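Local coordinates for uncharacterized protein (Singapore grouper iridovirus, PDB 3RJ2) that binds histone H3, as a protein of a grouper iridovirus whose further role is not established, at residues N8-T19 with Y36-Y47. Sequence-based numbering, arbitrary orientation.
Sequences NCEFVNATGKKT and YKFPEKYTLLRY
The ring of Phe11 lies between two neighbours: CD1 of Leu45 sits over the centre of one face, 3.7 Å from the ring centroid, while CE2 of Tyr36 lies over the rim of the opposite face, the two ring planes 53° apart in an oblique pair. Tyr42 is packed by Phe11, whose CB stands over its ring centre, 3.4 Å from the centroid and almost exactly on the normal, a CH-pi contact; the carbonyl O of Glu40 lies over the other face, and CE1 of Phe38 meets the edge. With CG anti to its carbonyl carbon (chi1 -75°), Phe11 turns its ring into this aromatic cluster, which Phe38 completes; the cluster lies between the two beta-sheets: strand 6-12 belongs to one, strand 31-37 to the other, and Ala95 of that second sheet touches Phe11. Strands 8-12 and 44-47 run antiparallel, Glu10 and Arg46 exchanging two backbone bonds, until a classic beta bulge sets Thr43 and Leu44 together against Val12; Val12 O takes a straight bond from Thr43 N at 2.8 Å and a weak one from Leu44 N. On the sheet face away from the cluster, Glu10 OE1 makes a long salt bridge to Arg46 NE, 3.8 Å. Beyond the bulge, Glu40 grips the hairpin loop with both carboxylate oxygens: Asn13 ND2 reaches OE1 from above the carboxylate plane at 3.0 Å, and Lys17 NZ makes a salt bridge to OE2 on its syn lone pair at 2.7 Å. Asn13 OD1 accepts Thr15 N and Lys17 N from opposite faces of its amide, the former closing an Asx turn. A water joins Glu40 OE2, Thr19 OG1 and Tyr42 OH.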
ATOM      1  N   ASN A   8      -0.574  -2.818  -9.249  1.00 22.14           N
ATOM      2  CA  ASN A   8      -1.853  -2.660  -9.908  1.00 23.24           C
ATOM      3  C   ASN A   8      -2.916  -3.138  -8.918  1.00 23.15           C
ATOM      4  O   ASN A   8      -2.998  -4.334  -8.625  1.00 22.88           O
ATOM      5  CB  ASN A   8      -1.884  -3.463 -11.222  1.00 23.81           C
ATOM      6  CG  ASN A   8      -3.157  -3.203 -12.052  1.00 27.19           C
ATOM      7  OD1 ASN A   8      -4.226  -3.753 -11.772  1.00 29.34           O
ATOM      8  ND2 ASN A   8      -3.032  -2.369 -13.088  1.00 29.97           N
ATOM      9  N   CYS A   9      -3.692  -2.195  -8.376  1.00 22.76           N
ATOM     10  CA  CYS A   9      -4.734  -2.508  -7.399  1.00 22.60           C
ATOM     11  C   CYS A   9      -6.130  -2.351  -7.984  1.00 21.85           C
ATOM     12  O   CYS A   9      -6.503  -1.253  -8.426  1.00 20.74           O
ATOM     13  CB  CYS A   9      -4.627  -1.607  -6.167  1.00 22.98           C
ATOM     14  SG  CYS A   9      -2.991  -1.517  -5.419  1.00 27.11           S
ATOM     15  N   GLU A  10      -6.879  -3.458  -7.984  1.00 20.89           N
ATOM     16  CA  GLU A  10      -8.316  -3.454  -8.268  1.00 20.68           C
ATOM     17  C   GLU A  10      -9.112  -3.537  -6.965  1.00 19.03           C
ATOM     18  O   GLU A  10      -9.151  -4.576  -6.317  1.00 18.45           O
ATOM     19  CB  GLU A  10      -8.728  -4.615  -9.181  1.00 21.00           C
ATOM     20  CG  GLU A  10      -8.220  -4.522 -10.602  1.00 25.43           C
ATOM     21  CD  GLU A  10      -8.743  -5.649 -11.519  1.00 30.71           C
ATOM     22  OE1 GLU A  10      -9.156  -6.720 -11.009  1.00 32.46           O
ATOM     23  OE2 GLU A  10      -8.734  -5.453 -12.761  1.00 32.24           O
ATOM     24  N   PHE A  11      -9.728  -2.422  -6.599  1.00 17.76           N
ATOM     25  CA  PHE A  11     -10.639  -2.348  -5.474  1.00 16.88           C
ATOM     26  C   PHE A  11     -12.023  -2.650  -5.986  1.00 16.14           C
ATOM     27  O   PHE A  11     -12.466  -2.048  -6.957  1.00 16.73           O
ATOM     28  CB  PHE A  11     -10.588  -0.971  -4.828  1.00 16.22           C
ATOM     29  CG  PHE A  11      -9.359  -0.749  -4.007  1.00 15.95           C
ATOM     30  CD1 PHE A  11      -8.263  -0.092  -4.541  1.00 15.37           C
ATOM     31  CD2 PHE A  11      -9.288  -1.223  -2.704  1.00 15.42           C
ATOM     32  CE1 PHE A  11      -7.122   0.104  -3.792  1.00 15.75           C
ATOM     33  CE2 PHE A  11      -8.146  -1.025  -1.941  1.00 15.24           C
ATOM     34  CZ  PHE A  11      -7.060  -0.365  -2.487  1.00 14.07           C
ATOM     35  N   VAL A  12     -12.679  -3.615  -5.352  1.00 15.63           N
ATOM     36  CA  VAL A  12     -13.989  -4.113  -5.789  1.00 15.12           C
ATOM     37  C   VAL A  12     -15.023  -3.736  -4.742  1.00 15.01           C
ATOM     38  O   VAL A  12     -14.801  -3.981  -3.564  1.00 14.69           O
ATOM     39  CB  VAL A  12     -13.969  -5.663  -5.972  1.00 15.02           C
ATOM     40  CG1 VAL A  12     -15.229  -6.158  -6.676  1.00 15.26           C
ATOM     41  CG2 VAL A  12     -12.737  -6.099  -6.740  1.00 14.85           C
ATOM     42  N   ASN A  13     -16.134  -3.117  -5.155  1.00 15.73           N
ATOM     43  CA  ASN A  13     -17.213  -2.814  -4.209  1.00 16.48           C
ATOM     44  C   ASN A  13     -18.146  -4.014  -3.993  1.00 17.67           C
ATOM     45  O   ASN A  13     -17.867  -5.096  -4.502  1.00 17.77           O
ATOM     46  CB  ASN A  13     -17.956  -1.514  -4.578  1.00 16.44           C
ATOM     47  CG  ASN A  13     -18.843  -1.649  -5.826  1.00 16.93           C
ATOM     48  OD1 ASN A  13     -19.029  -2.737  -6.375  1.00 17.29           O
ATOM     49  ND2 ASN A  13     -19.399  -0.522  -6.268  1.00 15.04           N
ATOM     50  N   ALA A  14     -19.251  -3.822  -3.259  1.00 18.74           N
ATOM     51  CA  ALA A  14     -20.148  -4.921  -2.891  1.00 19.90           C
ATOM     52  C   ALA A  14     -20.840  -5.595  -4.081  1.00 20.92           C
ATOM     53  O   ALA A  14     -21.206  -6.765  -4.019  1.00 21.53           O
ATOM     54  CB  ALA A  14     -21.185  -4.444  -1.875  1.00 19.79           C
ATOM     55  N   THR A  15     -21.033  -4.859  -5.164  1.00 21.41           N
ATOM     56  CA  THR A  15     -21.715  -5.425  -6.305  1.00 22.20           C
ATOM     57  C   THR A  15     -20.747  -5.831  -7.423  1.00 21.91           C
ATOM     58  O   THR A  15     -21.190  -6.116  -8.530  1.00 22.81           O
ATOM     59  CB  THR A  15     -22.789  -4.470  -6.850  1.00 22.53           C
ATOM     60  OG1 THR A  15     -22.161  -3.274  -7.326  1.00 25.43           O
ATOM     61  CG2 THR A  15     -23.802  -4.103  -5.764  1.00 23.11           C
ATOM     62  N   GLY A  16     -19.443  -5.849  -7.145  1.00 21.16           N
ATOM     63  CA  GLY A  16     -18.443  -6.254  -8.144  1.00 20.62           C
ATOM     64  C   GLY A  16     -17.918  -5.244  -9.164  1.00 20.40           C
ATOM     65  O   GLY A  16     -17.205  -5.617 -10.092  1.00 19.79           O
ATOM     66  N   LYS A  17     -18.269  -3.969  -9.018  1.00 20.72           N
ATOM     67  CA  LYS A  17     -17.694  -2.947  -9.872  1.00 21.45           C
ATOM     68  C   LYS A  17     -16.264  -2.720  -9.393  1.00 22.21           C
ATOM     69  O   LYS A  17     -16.027  -2.583  -8.189  1.00 22.40           O
ATOM     70  CB  LYS A  17     -18.501  -1.658  -9.788  1.00 21.41           C
ATOM     71  CG  LYS A  17     -18.068  -0.587 -10.765  1.00 21.26           C
ATOM     72  CD  LYS A  17     -18.426   0.802 -10.251  1.00 24.67           C
ATOM     73  CE  LYS A  17     -17.538   1.179  -9.071  1.00 25.44           C
ATOM     74  NZ  LYS A  17     -17.891   2.474  -8.428  1.00 27.49           N
ATOM     75  N   LYS A  18     -15.315  -2.713 -10.323  1.00 22.88           N
ATOM     76  CA  LYS A  18     -13.895  -2.582  -9.972  1.00 24.32           C
ATOM     77  C   LYS A  18     -13.348  -1.189 -10.236  1.00 24.27           C
ATOM     78  O   LYS A  18     -13.659  -0.568 -11.245  1.00 24.95           O
ATOM     79  CB  LYS A  18     -13.041  -3.644 -10.680  1.00 24.33           C
ATOM     80  CG  LYS A  18     -13.455  -5.062 -10.310  1.00 26.91           C
ATOM     81  CD  LYS A  18     -12.586  -6.139 -10.959  1.00 29.99           C
ATOM     82  CE  LYS A  18     -13.038  -6.457 -12.375  1.00 31.83           C
ATOM     83  NZ  LYS A  18     -12.515  -7.779 -12.814  1.00 32.99           N
ATOM     84  N   THR A  19     -12.545  -0.705  -9.304  1.00 24.07           N
ATOM     85  CA  THR A  19     -11.834   0.552  -9.469  1.00 23.72           C
ATOM     86  C   THR A  19     -10.350   0.195  -9.510  1.00 23.44           C
ATOM     87  O   THR A  19      -9.792  -0.356  -8.559  1.00 22.06           O
ATOM     88  CB  THR A  19     -12.155   1.528  -8.312  1.00 24.20           C
ATOM     89  OG1 THR A  19     -13.558   1.837  -8.319  1.00 25.00           O
ATOM     90  CG2 THR A  19     -11.341   2.833  -8.406  1.00 24.55           C
ATOM     91  N   TYR A  36      -4.631   5.744   0.282  1.00 12.40           N
ATOM     92  CA  TYR A  36      -5.836   5.905  -0.525  1.00 12.82           C
ATOM     93  C   TYR A  36      -7.046   6.018   0.378  1.00 13.13           C
ATOM     94  O   TYR A  36      -7.354   5.090   1.126  1.00 13.28           O
ATOM     95  CB  TYR A  36      -5.988   4.711  -1.472  1.00 12.42           C
ATOM     96  CG  TYR A  36      -7.228   4.659  -2.344  1.00 13.36           C
ATOM     97  CD1 TYR A  36      -7.757   5.806  -2.947  1.00 15.48           C
ATOM     98  CD2 TYR A  36      -7.838   3.444  -2.619  1.00 14.03           C
ATOM     99  CE1 TYR A  36      -8.883   5.735  -3.786  1.00 16.04           C
ATOM    100  CE2 TYR A  36      -8.963   3.361  -3.437  1.00 15.34           C
ATOM    101  CZ  TYR A  36      -9.472   4.502  -4.023  1.00 16.32           C
ATOM    102  OH  TYR A  36     -10.578   4.397  -4.832  1.00 17.21           O
ATOM    103  N   LYS A  37      -7.718   7.160   0.308  1.00 13.56           N
ATOM    104  CA  LYS A  37      -8.988   7.364   0.994  1.00 14.67           C
ATOM    105  C   LYS A  37     -10.085   6.821   0.093  1.00 14.51           C
ATOM    106  O   LYS A  37     -10.187   7.228  -1.054  1.00 14.52           O
ATOM    107  CB  LYS A  37      -9.228   8.855   1.253  1.00 15.27           C
ATOM    108  CG  LYS A  37     -10.419   9.126   2.161  1.00 16.98           C
ATOM    109  CD  LYS A  37     -10.703  10.613   2.290  1.00 20.06           C
ATOM    110  CE  LYS A  37     -12.056  10.832   2.955  1.00 22.95           C
ATOM    111  NZ  LYS A  37     -12.195  12.245   3.456  1.00 27.56           N
ATOM    112  N   PHE A  38     -10.882   5.889   0.603  1.00 14.75           N
ATOM    113  CA  PHE A  38     -11.967   5.283  -0.179  1.00 15.07           C
ATOM    114  C   PHE A  38     -13.065   6.299  -0.498  1.00 15.91           C
ATOM    115  O   PHE A  38     -13.533   7.001   0.403  1.00 15.82           O
ATOM    116  CB  PHE A  38     -12.592   4.098   0.563  1.00 14.29           C
ATOM    117  CG  PHE A  38     -11.634   2.938   0.828  1.00 13.83           C
ATOM    118  CD1 PHE A  38     -10.362   2.896   0.256  1.00 12.93           C
ATOM    119  CD2 PHE A  38     -12.032   1.877   1.637  1.00 11.57           C
ATOM    120  CE1 PHE A  38      -9.508   1.817   0.495  1.00 13.53           C
ATOM    121  CE2 PHE A  38     -11.183   0.799   1.877  1.00 11.75           C
ATOM    122  CZ  PHE A  38      -9.926   0.771   1.312  1.00 11.15           C
ATOM    123  N   PRO A  39     -13.461   6.399  -1.782  1.00 16.81           N
ATOM    124  CA  PRO A  39     -14.630   7.215  -2.128  1.00 17.32           C
ATOM    125  C   PRO A  39     -15.938   6.438  -1.897  1.00 18.01           C
ATOM    126  O   PRO A  39     -17.016   7.032  -1.921  1.00 17.91           O
ATOM    127  CB  PRO A  39     -14.414   7.513  -3.612  1.00 17.27           C
ATOM    128  CG  PRO A  39     -13.678   6.308  -4.133  1.00 17.04           C
ATOM    129  CD  PRO A  39     -12.780   5.877  -2.984  1.00 16.63           C
ATOM    130  N   GLU A  40     -15.816   5.127  -1.653  1.00 18.20           N
ATOM    131  CA  GLU A  40     -16.945   4.222  -1.398  1.00 18.71           C
ATOM    132  C   GLU A  40     -16.414   2.972  -0.692  1.00 18.50           C
ATOM    133  O   GLU A  40     -15.208   2.732  -0.689  1.00 18.35           O
ATOM    134  CB  GLU A  40     -17.633   3.831  -2.713  1.00 19.22           C
ATOM    135  CG  GLU A  40     -16.745   3.016  -3.663  1.00 20.04           C
ATOM    136  CD  GLU A  40     -17.421   2.705  -4.987  1.00 23.47           C
ATOM    137  OE1 GLU A  40     -18.494   2.063  -4.977  1.00 24.77           O
ATOM    138  OE2 GLU A  40     -16.872   3.090  -6.043  1.00 23.90           O
ATOM    139  N   LYS A  41     -17.298   2.171  -0.106  1.00 18.34           N
ATOM    140  CA  LYS A  41     -16.862   0.961   0.604  1.00 18.55           C
ATOM    141  C   LYS A  41     -16.409  -0.122  -0.380  1.00 17.29           C
ATOM    142  O   LYS A  41     -17.046  -0.378  -1.406  1.00 17.01           O
ATOM    143  CB  LYS A  41     -17.957   0.418   1.544  1.00 19.79           C
ATOM    144  CG  LYS A  41     -18.554   1.484   2.488  1.00 23.68           C
ATOM    145  CD  LYS A  41     -19.414   0.875   3.602  1.00 28.57           C
ATOM    146  CE  LYS A  41     -20.105   1.985   4.447  1.00 30.43           C
ATOM    147  NZ  LYS A  41     -20.495   1.552   5.840  1.00 31.90           N
ATOM    148  N   TYR A  42     -15.279  -0.738  -0.087  1.00 15.42           N
ATOM    149  CA  TYR A  42     -14.806  -1.810  -0.934  1.00 14.01           C
ATOM    150  C   TYR A  42     -14.872  -3.050  -0.100  1.00 13.33           C
ATOM    151  O   TYR A  42     -14.873  -2.947   1.117  1.00 13.36           O
ATOM    152  CB  TYR A  42     -13.374  -1.544  -1.375  1.00 13.89           C
ATOM    153  CG  TYR A  42     -13.194  -0.355  -2.288  1.00 12.79           C
ATOM    154  CD1 TYR A  42     -13.908  -0.240  -3.477  1.00 11.06           C
ATOM    155  CD2 TYR A  42     -12.275   0.638  -1.974  1.00 12.84           C
ATOM    156  CE1 TYR A  42     -13.721   0.838  -4.324  1.00 10.96           C
ATOM    157  CE2 TYR A  42     -12.080   1.721  -2.812  1.00 12.78           C
ATOM    158  CZ  TYR A  42     -12.802   1.816  -3.978  1.00 12.97           C
ATOM    159  OH  TYR A  42     -12.608   2.910  -4.781  1.00 14.02           O
ATOM    160  N   THR A  43     -14.918  -4.215  -0.736  1.00 12.90           N
ATOM    161  CA  THR A  43     -14.956  -5.474  -0.007  1.00 12.58           C
ATOM    162  C   THR A  43     -13.788  -6.377  -0.361  1.00 12.93           C
ATOM    163  O   THR A  43     -13.499  -7.342   0.347  1.00 12.99           O
ATOM    164  CB  THR A  43     -16.217  -6.243  -0.312  1.00 12.70           C
ATOM    165  OG1 THR A  43     -16.258  -6.506  -1.718  1.00 12.25           O
ATOM    166  CG2 THR A  43     -17.465  -5.436   0.119  1.00 13.03           C
ATOM    167  N   LEU A  44     -13.107  -6.067  -1.456  1.00 12.92           N
ATOM    168  CA  LEU A  44     -12.051  -6.935  -1.943  1.00 13.25           C
ATOM    169  C   LEU A  44     -10.989  -6.102  -2.640  1.00 13.58           C
ATOM    170  O   LEU A  44     -11.306  -5.161  -3.377  1.00 13.93           O
ATOM    171  CB  LEU A  44     -12.633  -8.005  -2.892  1.00 13.32           C
ATOM    172  CG  LEU A  44     -11.732  -9.205  -3.219  1.00 15.16           C
ATOM    173  CD1 LEU A  44     -11.512 -10.084  -1.990  1.00 13.95           C
ATOM    174  CD2 LEU A  44     -12.271 -10.035  -4.373  1.00 15.46           C
ATOM    175  N   LEU A  45      -9.728  -6.431  -2.381  1.00 14.14           N
ATOM    176  CA  LEU A  45      -8.610  -5.857  -3.111  1.00 14.49           C
ATOM    177  C   LEU A  45      -7.916  -6.952  -3.927  1.00 14.82           C
ATOM    178  O   LEU A  45      -7.398  -7.896  -3.356  1.00 14.86           O
ATOM    179  CB  LEU A  45      -7.621  -5.178  -2.150  1.00 14.49           C
ATOM    180  CG  LEU A  45      -6.242  -4.759  -2.722  1.00 15.59           C
ATOM    181  CD1 LEU A  45      -6.407  -3.738  -3.832  1.00 15.35           C
ATOM    182  CD2 LEU A  45      -5.319  -4.211  -1.654  1.00 14.56           C
ATOM    183  N   ARG A  46      -7.926  -6.828  -5.252  1.00 14.96           N
ATOM    184  CA  ARG A  46      -7.156  -7.724  -6.112  1.00 16.04           C
ATOM    185  C   ARG A  46      -5.900  -6.986  -6.583  1.00 15.99           C
ATOM    186  O   ARG A  46      -5.985  -5.939  -7.201  1.00 15.74           O
ATOM    187  CB  ARG A  46      -7.985  -8.197  -7.309  1.00 16.45           C
ATOM    188  CG  ARG A  46      -9.341  -8.808  -6.933  1.00 20.43           C
ATOM    189  CD  ARG A  46     -10.232  -9.057  -8.146  1.00 27.96           C
ATOM    190  NE  ARG A  46      -9.635 -10.007  -9.081  1.00 33.76           N
ATOM    191  CZ  ARG A  46      -9.670 -11.335  -8.942  1.00 37.41           C
ATOM    192  NH1 ARG A  46     -10.276 -11.895  -7.891  1.00 38.45           N
ATOM    193  NH2 ARG A  46      -9.080 -12.108  -9.857  1.00 38.27           N
ATOM    194  N   TYR A  47      -4.733  -7.532  -6.279  1.00 15.93           N
ATOM    195  CA  TYR A  47      -3.498  -6.838  -6.595  1.00 16.19           C
ATOM    196  C   TYR A  47      -2.628  -7.626  -7.565  1.00 16.39           C
ATOM    197  O   TYR A  47      -2.731  -8.844  -7.659  1.00 16.17           O
ATOM    198  CB  TYR A  47      -2.721  -6.542  -5.307  1.00 16.12           C
ATOM    199  CG  TYR A  47      -2.439  -7.776  -4.491  1.00 14.97           C
ATOM    200  CD1 TYR A  47      -1.320  -8.566  -4.753  1.00 14.35           C
ATOM    201  CD2 TYR A  47      -3.296  -8.159  -3.445  1.00 15.67           C
ATOM    202  CE1 TYR A  47      -1.062  -9.722  -4.007  1.00 14.75           C
ATOM    203  CE2 TYR A  47      -3.045  -9.307  -2.692  1.00 13.48           C
ATOM    204  CZ  TYR A  47      -1.932 -10.086  -2.977  1.00 14.39           C
ATOM    205  OH  TYR A  47      -1.677 -11.226  -2.227  1.00 15.99           O
TER
HETATM  206  O   HOH W   1     -19.736  -1.406  -1.355  1.00 34.79           O
HETATM  207  O   HOH W   2     -14.439   3.803  -6.415  1.00 22.42           O